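Local coordinates for DUF5642 domain-containing protein (Mycobacterium smegmatis, PDB 4TMD), which is of unknown function but, as a probable lipoprotein, is likely to work at the mycobacterial cell envelope, at residues Ser120-Ile134 with Thr145-Asn157. Numbering follows the deposited sequence.
Sequences SPQIDDARTVGTHRI and TGELYNYVASFDN
His132 NE2 donates to Glu147 OE1 at 2.6 Å, a His-carboxylate hydrogen bond bridging two strands of an antiparallel beta hairpin, 127-137 and 145-155, in the middle of the protein's large antiparallel sheet. The bond is bent, 139° at the hydrogen, and reaches OE1 on its anti side, somewhat out of the carboxylate plane. Glu147 gets there fully extended, with CG anti to the backbone N (chi1 177°). Against one face of the imidazole lies Tyr149 in an offset stack, centroids 4.0 Å apart and planes only 6° from parallel; Ile134 CG1 lies over the rim of the opposite face, so both faces of the ring have a neighbour. Tyr149 and Tyr151 also touch helix 179-194, which packs on this face of the sheet.

Paired backbone bonds join Arg127 to Ser154, Val129 to Val152, Thr131 to Asn150 and Arg133 to Leu148. A water donates to Val129 O and, at 3.0 Å, to Asn150 O, a second donor for a carbonyl already bonded to Thr131 N. On the other face, the aliphatic part of Arg133 runs alongside Leu148, CD to CD1 3.7 Å, before its guanidinium bonds Ala56 O; Asn150 OD1 turns to Thr163 of the next strand.

Gly130 leaves room for the Tyr151 ring, whose CD1 comes 3.7 Å from Gly130 CA, while Ser120 CB meets the ring edge. The incoming loop, with a type II turn at Ile123-Ala126, folds back on its own strand: Thr128 OG1 donates to Pro121 O at 2.6 Å, from above the carbonyl plane.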
loop_
_atom_site.group_PDB
_atom_site.type_symbol
_atom_site.label_atom_id
_atom_site.label_comp_id
_atom_site.label_asym_id
_atom_site.label_seq_id
_atom_site.Cartn_x
_atom_site.Cartn_y
_atom_site.Cartn_z
ATOM N N SER A 120 -3.146 5.173 -10.684
ATOM C CA SER A 120 -3.544 3.826 -10.252
ATOM C C SER A 120 -4.569 3.223 -11.228
ATOM O O SER A 120 -5.307 3.950 -11.876
ATOM C CB SER A 120 -4.117 3.864 -8.832
ATOM O OG SER A 120 -5.218 4.745 -8.762
ATOM N N PRO A 121 -4.625 1.890 -11.330
ATOM C CA PRO A 121 -5.419 1.321 -12.431
ATOM C C PRO A 121 -6.928 1.392 -12.232
ATOM O O PRO A 121 -7.424 1.359 -11.097
ATOM C CB PRO A 121 -4.971 -0.143 -12.461
ATOM C CG PRO A 121 -4.556 -0.416 -11.027
ATOM C CD PRO A 121 -3.876 0.852 -10.596
ATOM N N GLN A 122 -7.649 1.468 -13.347
ATOM C CA GLN A 122 -9.098 1.333 -13.321
ATOM C C GLN A 122 -9.419 -0.100 -12.977
ATOM O O GLN A 122 -8.923 -1.010 -13.630
ATOM C CB GLN A 122 -9.727 1.695 -14.670
ATOM C CG GLN A 122 -11.260 1.675 -14.662
ATOM C CD GLN A 122 -11.840 2.066 -16.013
ATOM O OE1 GLN A 122 -11.851 3.245 -16.388
ATOM N NE2 GLN A 122 -12.308 1.071 -16.765
ATOM N N ILE A 123 -10.240 -0.304 -11.958
ATOM C CA ILE A 123 -10.707 -1.639 -11.622
ATOM C C ILE A 123 -12.226 -1.621 -11.491
ATOM O O ILE A 123 -12.774 -0.826 -10.734
ATOM C CB ILE A 123 -10.087 -2.167 -10.311
ATOM C CG1 ILE A 123 -8.574 -2.343 -10.462
ATOM C CG2 ILE A 123 -10.750 -3.514 -9.918
ATOM C CD1 ILE A 123 -7.892 -2.875 -9.205
ATOM N N ASP A 124 -12.895 -2.498 -12.231
ATOM C CA ASP A 124 -14.360 -2.533 -12.245
ATOM C C ASP A 124 -14.966 -2.634 -10.854
ATOM O O ASP A 124 -14.591 -3.508 -10.055
ATOM C CB ASP A 124 -14.858 -3.693 -13.102
ATOM C CG ASP A 124 -14.575 -3.484 -14.582
ATOM O OD1 ASP A 124 -14.445 -2.313 -15.004
ATOM O OD2 ASP A 124 -14.478 -4.489 -15.325
ATOM N N ASP A 125 -15.891 -1.719 -10.576
ATOM C CA ASP A 125 -16.629 -1.693 -9.323
ATOM C C ASP A 125 -15.706 -1.601 -8.118
ATOM O O ASP A 125 -15.960 -2.206 -7.078
ATOM C CB ASP A 125 -17.515 -2.929 -9.207
ATOM C CG ASP A 125 -18.526 -3.013 -10.324
ATOM O OD1 ASP A 125 -19.224 -1.998 -10.565
ATOM O OD2 ASP A 125 -18.603 -4.084 -10.969
ATOM N N ALA A 126 -14.623 -0.854 -8.273
ATOM C CA ALA A 126 -13.703 -0.609 -7.177
ATOM C C ALA A 126 -13.214 0.818 -7.296
ATOM O O ALA A 126 -13.222 1.390 -8.387
ATOM C CB ALA A 126 -12.524 -1.604 -7.207
ATOM N N ARG A 127 -12.838 1.416 -6.172
ATOM C CA ARG A 127 -12.142 2.692 -6.212
ATOM C C ARG A 127 -10.676 2.393 -5.986
ATOM O O ARG A 127 -10.331 1.567 -5.136
ATOM C CB ARG A 127 -12.669 3.669 -5.153
ATOM C CG ARG A 127 -14.007 4.334 -5.504
ATOM C CD ARG A 127 -14.541 5.082 -4.295
ATOM N NE ARG A 127 -14.756 4.152 -3.186
ATOM C CZ ARG A 127 -14.885 4.500 -1.907
ATOM N NH1 ARG A 127 -14.816 5.781 -1.539
ATOM N NH2 ARG A 127 -15.081 3.553 -0.996
ATOM N N THR A 128 -9.817 3.041 -6.753
ATOM C CA THR A 128 -8.389 2.833 -6.588
ATOM C C THR A 128 -7.660 4.151 -6.405
ATOM O O THR A 128 -8.007 5.175 -7.006
ATOM C CB THR A 128 -7.791 2.074 -7.775
ATOM O OG1 THR A 128 -8.041 2.808 -8.976
ATOM C CG2 THR A 128 -8.415 0.680 -7.896
ATOM N N VAL A 129 -6.643 4.109 -5.562
ATOM C CA VAL A 129 -5.838 5.284 -5.242
ATOM C C VAL A 129 -4.372 4.853 -5.217
ATOM O O VAL A 129 -4.047 3.817 -4.634
ATOM C CB VAL A 129 -6.225 5.896 -3.879
ATOM C CG1 VAL A 129 -5.328 7.111 -3.570
ATOM C CG2 VAL A 129 -7.696 6.294 -3.861
ATOM N N GLY A 130 -3.494 5.614 -5.857
ATOM C CA GLY A 130 -2.072 5.288 -5.835
ATOM C C GLY A 130 -1.313 6.426 -5.186
ATOM O O GLY A 130 -1.671 7.577 -5.411
ATOM N N THR A 131 -0.313 6.137 -4.348
ATOM C CA THR A 131 0.543 7.227 -3.874
ATOM C C THR A 131 2.010 6.841 -3.893
ATOM O O THR A 131 2.372 5.666 -3.960
ATOM C CB THR A 131 0.195 7.722 -2.422
ATOM O OG1 THR A 131 0.281 6.639 -1.490
ATOM C CG2 THR A 131 -1.197 8.347 -2.357
ATOM N N HIS A 132 2.840 7.876 -3.847
ATOM C CA HIS A 132 4.278 7.747 -3.821
ATOM C C HIS A 132 4.760 8.500 -2.587
ATOM O O HIS A 132 4.580 9.713 -2.477
ATOM C CB HIS A 132 4.875 8.324 -5.098
ATOM C CG HIS A 132 6.367 8.245 -5.174
ATOM N ND1 HIS A 132 7.109 9.060 -6.009
ATOM C CD2 HIS A 132 7.258 7.431 -4.560
ATOM C CE1 HIS A 132 8.387 8.760 -5.891
ATOM N NE2 HIS A 132 8.510 7.774 -5.021
ATOM N N ARG A 133 5.323 7.770 -1.643
ATOM C CA ARG A 133 5.869 8.363 -0.433
ATOM C C ARG A 133 7.395 8.422 -0.528
ATOM O O ARG A 133 8.051 7.405 -0.777
ATOM C CB ARG A 133 5.441 7.558 0.799
ATOM C CG ARG A 133 3.926 7.312 0.891
ATOM C CD ARG A 133 3.526 6.460 2.125
ATOM N NE ARG A 133 3.835 7.142 3.381
ATOM C CZ ARG A 133 3.056 8.064 3.948
ATOM N NH1 ARG A 133 1.901 8.417 3.387
ATOM N NH2 ARG A 133 3.431 8.628 5.086
ATOM N N ILE A 134 7.961 9.609 -0.334
ATOM C CA ILE A 134 9.421 9.766 -0.288
ATOM C C ILE A 134 9.797 10.379 1.044
ATOM O O ILE A 134 9.559 11.566 1.254
ATOM C CB ILE A 134 9.941 10.655 -1.416
ATOM C CG1 ILE A 134 9.408 10.165 -2.758
ATOM C CG2 ILE A 134 11.461 10.662 -1.441
ATOM C CD1 ILE A 134 8.884 11.287 -3.628
ATOM N N THR A 145 17.024 8.602 2.998
ATOM C CA THR A 145 15.796 8.546 2.205
ATOM C C THR A 145 15.185 7.143 2.122
ATOM O O THR A 145 15.877 6.166 1.864
ATOM C CB THR A 145 16.064 9.085 0.805
ATOM N N GLY A 146 13.876 7.063 2.344
ATOM C CA GLY A 146 13.125 5.826 2.223
ATOM C C GLY A 146 11.906 6.058 1.338
ATOM O O GLY A 146 11.129 6.992 1.556
ATOM N N GLU A 147 11.733 5.204 0.336
ATOM C CA GLU A 147 10.752 5.453 -0.712
ATOM C C GLU A 147 9.805 4.266 -0.906
ATOM O O GLU A 147 10.233 3.119 -0.807
ATOM C CB GLU A 147 11.492 5.772 -2.012
ATOM C CG GLU A 147 10.630 5.983 -3.219
ATOM C CD GLU A 147 11.448 6.401 -4.427
ATOM O OE1 GLU A 147 10.858 6.761 -5.459
ATOM O OE2 GLU A 147 12.691 6.375 -4.340
ATOM N N LEU A 148 8.523 4.540 -1.164
ATOM C CA LEU A 148 7.600 3.467 -1.555
ATOM C C LEU A 148 6.437 3.956 -2.408
ATOM O O LEU A 148 6.119 5.152 -2.441
ATOM C CB LEU A 148 7.066 2.731 -0.314
ATOM C CG LEU A 148 6.171 3.404 0.733
ATOM C CD1 LEU A 148 4.728 3.484 0.275
ATOM C CD2 LEU A 148 6.248 2.669 2.062
ATOM N N TYR A 149 5.826 3.008 -3.111
ATOM C CA TYR A 149 4.573 3.218 -3.805
ATOM C C TYR A 149 3.501 2.366 -3.136
ATOM O O TYR A 149 3.772 1.240 -2.705
ATOM C CB TYR A 149 4.703 2.874 -5.281
ATOM C CG TYR A 149 5.542 3.853 -6.054
ATOM C CD1 TYR A 149 4.948 4.852 -6.809
ATOM C CD2 TYR A 149 6.940 3.788 -6.034
ATOM C CE1 TYR A 149 5.709 5.749 -7.529
ATOM C CE2 TYR A 149 7.711 4.696 -6.763
ATOM C CZ TYR A 149 7.084 5.670 -7.501
ATOM O OH TYR A 149 7.820 6.577 -8.236
ATOM N N ASN A 150 2.305 2.940 -3.013
ATOM C CA ASN A 150 1.148 2.307 -2.391
ATOM C C ASN A 150 0.005 2.319 -3.383
ATOM O O ASN A 150 -0.298 3.372 -3.938
ATOM C CB ASN A 150 0.694 3.073 -1.144
ATOM C CG ASN A 150 1.178 2.463 0.131
ATOM O OD1 ASN A 150 1.216 1.242 0.279
ATOM N ND2 ASN A 150 1.545 3.311 1.083
ATOM N N TYR A 151 -0.656 1.188 -3.582
ATOM C CA TYR A 151 -1.847 1.177 -4.424
ATOM C C TYR A 151 -2.929 0.493 -3.629
ATOM O O TYR A 151 -2.730 -0.587 -3.083
ATOM C CB TYR A 151 -1.605 0.476 -5.762
ATOM C CG TYR A 151 -0.503 1.147 -6.541
ATOM C CD1 TYR A 151 -0.788 2.177 -7.427
ATOM C CD2 TYR A 151 0.831 0.781 -6.361
ATOM C CE1 TYR A 151 0.223 2.822 -8.121
ATOM C CE2 TYR A 151 1.852 1.422 -7.061
ATOM C CZ TYR A 151 1.540 2.433 -7.936
ATOM O OH TYR A 151 2.544 3.078 -8.632
ATOM N N VAL A 152 -4.073 1.154 -3.553
ATOM C CA VAL A 152 -5.176 0.700 -2.741
ATOM C C VAL A 152 -6.404 0.478 -3.607
ATOM O O VAL A 152 -6.753 1.356 -4.398
ATOM C CB VAL A 152 -5.508 1.748 -1.658
ATOM C CG1 VAL A 152 -6.809 1.374 -0.919
ATOM C CG2 VAL A 152 -4.357 1.897 -0.697
ATOM N N ALA A 153 -7.054 -0.675 -3.465
ATOM C CA ALA A 153 -8.343 -0.897 -4.120
ATOM C C ALA A 153 -9.399 -1.198 -3.083
ATOM O O ALA A 153 -9.209 -2.067 -2.241
ATOM C CB ALA A 153 -8.260 -2.032 -5.129
ATOM N N SER A 154 -10.514 -0.476 -3.160
ATOM C CA SER A 154 -11.613 -0.607 -2.216
ATOM C C SER A 154 -12.884 -1.076 -2.917
ATOM O O SER A 154 -13.300 -0.469 -3.895
ATOM C CB SER A 154 -11.883 0.740 -1.541
ATOM O OG SER A 154 -13.114 0.717 -0.846
ATOM N N PHE A 155 -13.492 -2.149 -2.424
ATOM C CA PHE A 155 -14.795 -2.572 -2.922
ATOM C C PHE A 155 -15.527 -3.273 -1.800
ATOM O O PHE A 155 -14.976 -4.148 -1.141
ATOM C CB PHE A 155 -14.674 -3.477 -4.166
ATOM C CG PHE A 155 -13.798 -4.675 -3.969
ATOM C CD1 PHE A 155 -12.417 -4.561 -4.023
ATOM C CD2 PHE A 155 -14.354 -5.925 -3.747
ATOM C CE1 PHE A 155 -11.600 -5.665 -3.847
ATOM C CE2 PHE A 155 -13.541 -7.036 -3.569
ATOM C CZ PHE A 155 -12.163 -6.909 -3.625
ATOM N N ASP A 156 -16.770 -2.866 -1.570
ATOM C CA ASP A 156 -17.563 -3.419 -0.478
ATOM C C ASP A 156 -16.761 -3.374 0.814
ATOM O O ASP A 156 -16.179 -2.339 1.154
ATOM C CB ASP A 156 -17.990 -4.846 -0.790
ATOM C CG ASP A 156 -18.921 -4.920 -1.971
ATOM O OD1 ASP A 156 -19.671 -3.940 -2.204
ATOM O OD2 ASP A 156 -18.896 -5.954 -2.671
ATOM N N ASN A 157 -16.707 -4.499 1.520
ATOM C CA ASN A 157 -15.961 -4.550 2.771
ATOM C C ASN A 157 -14.568 -5.141 2.565
ATOM O O ASN A 157 -13.976 -5.699 3.487
ATOM C CB ASN A 157 -16.743 -5.341 3.818
ATOM C CG ASN A 157 -18.097 -4.705 4.132
ATOM O OD1 ASN A 157 -18.365 -3.575 3.723
ATOM N ND2 ASN A 157 -18.948 -5.424 4.846
HETATM O O HOH W 1 -2.341 4.734 -2.202
#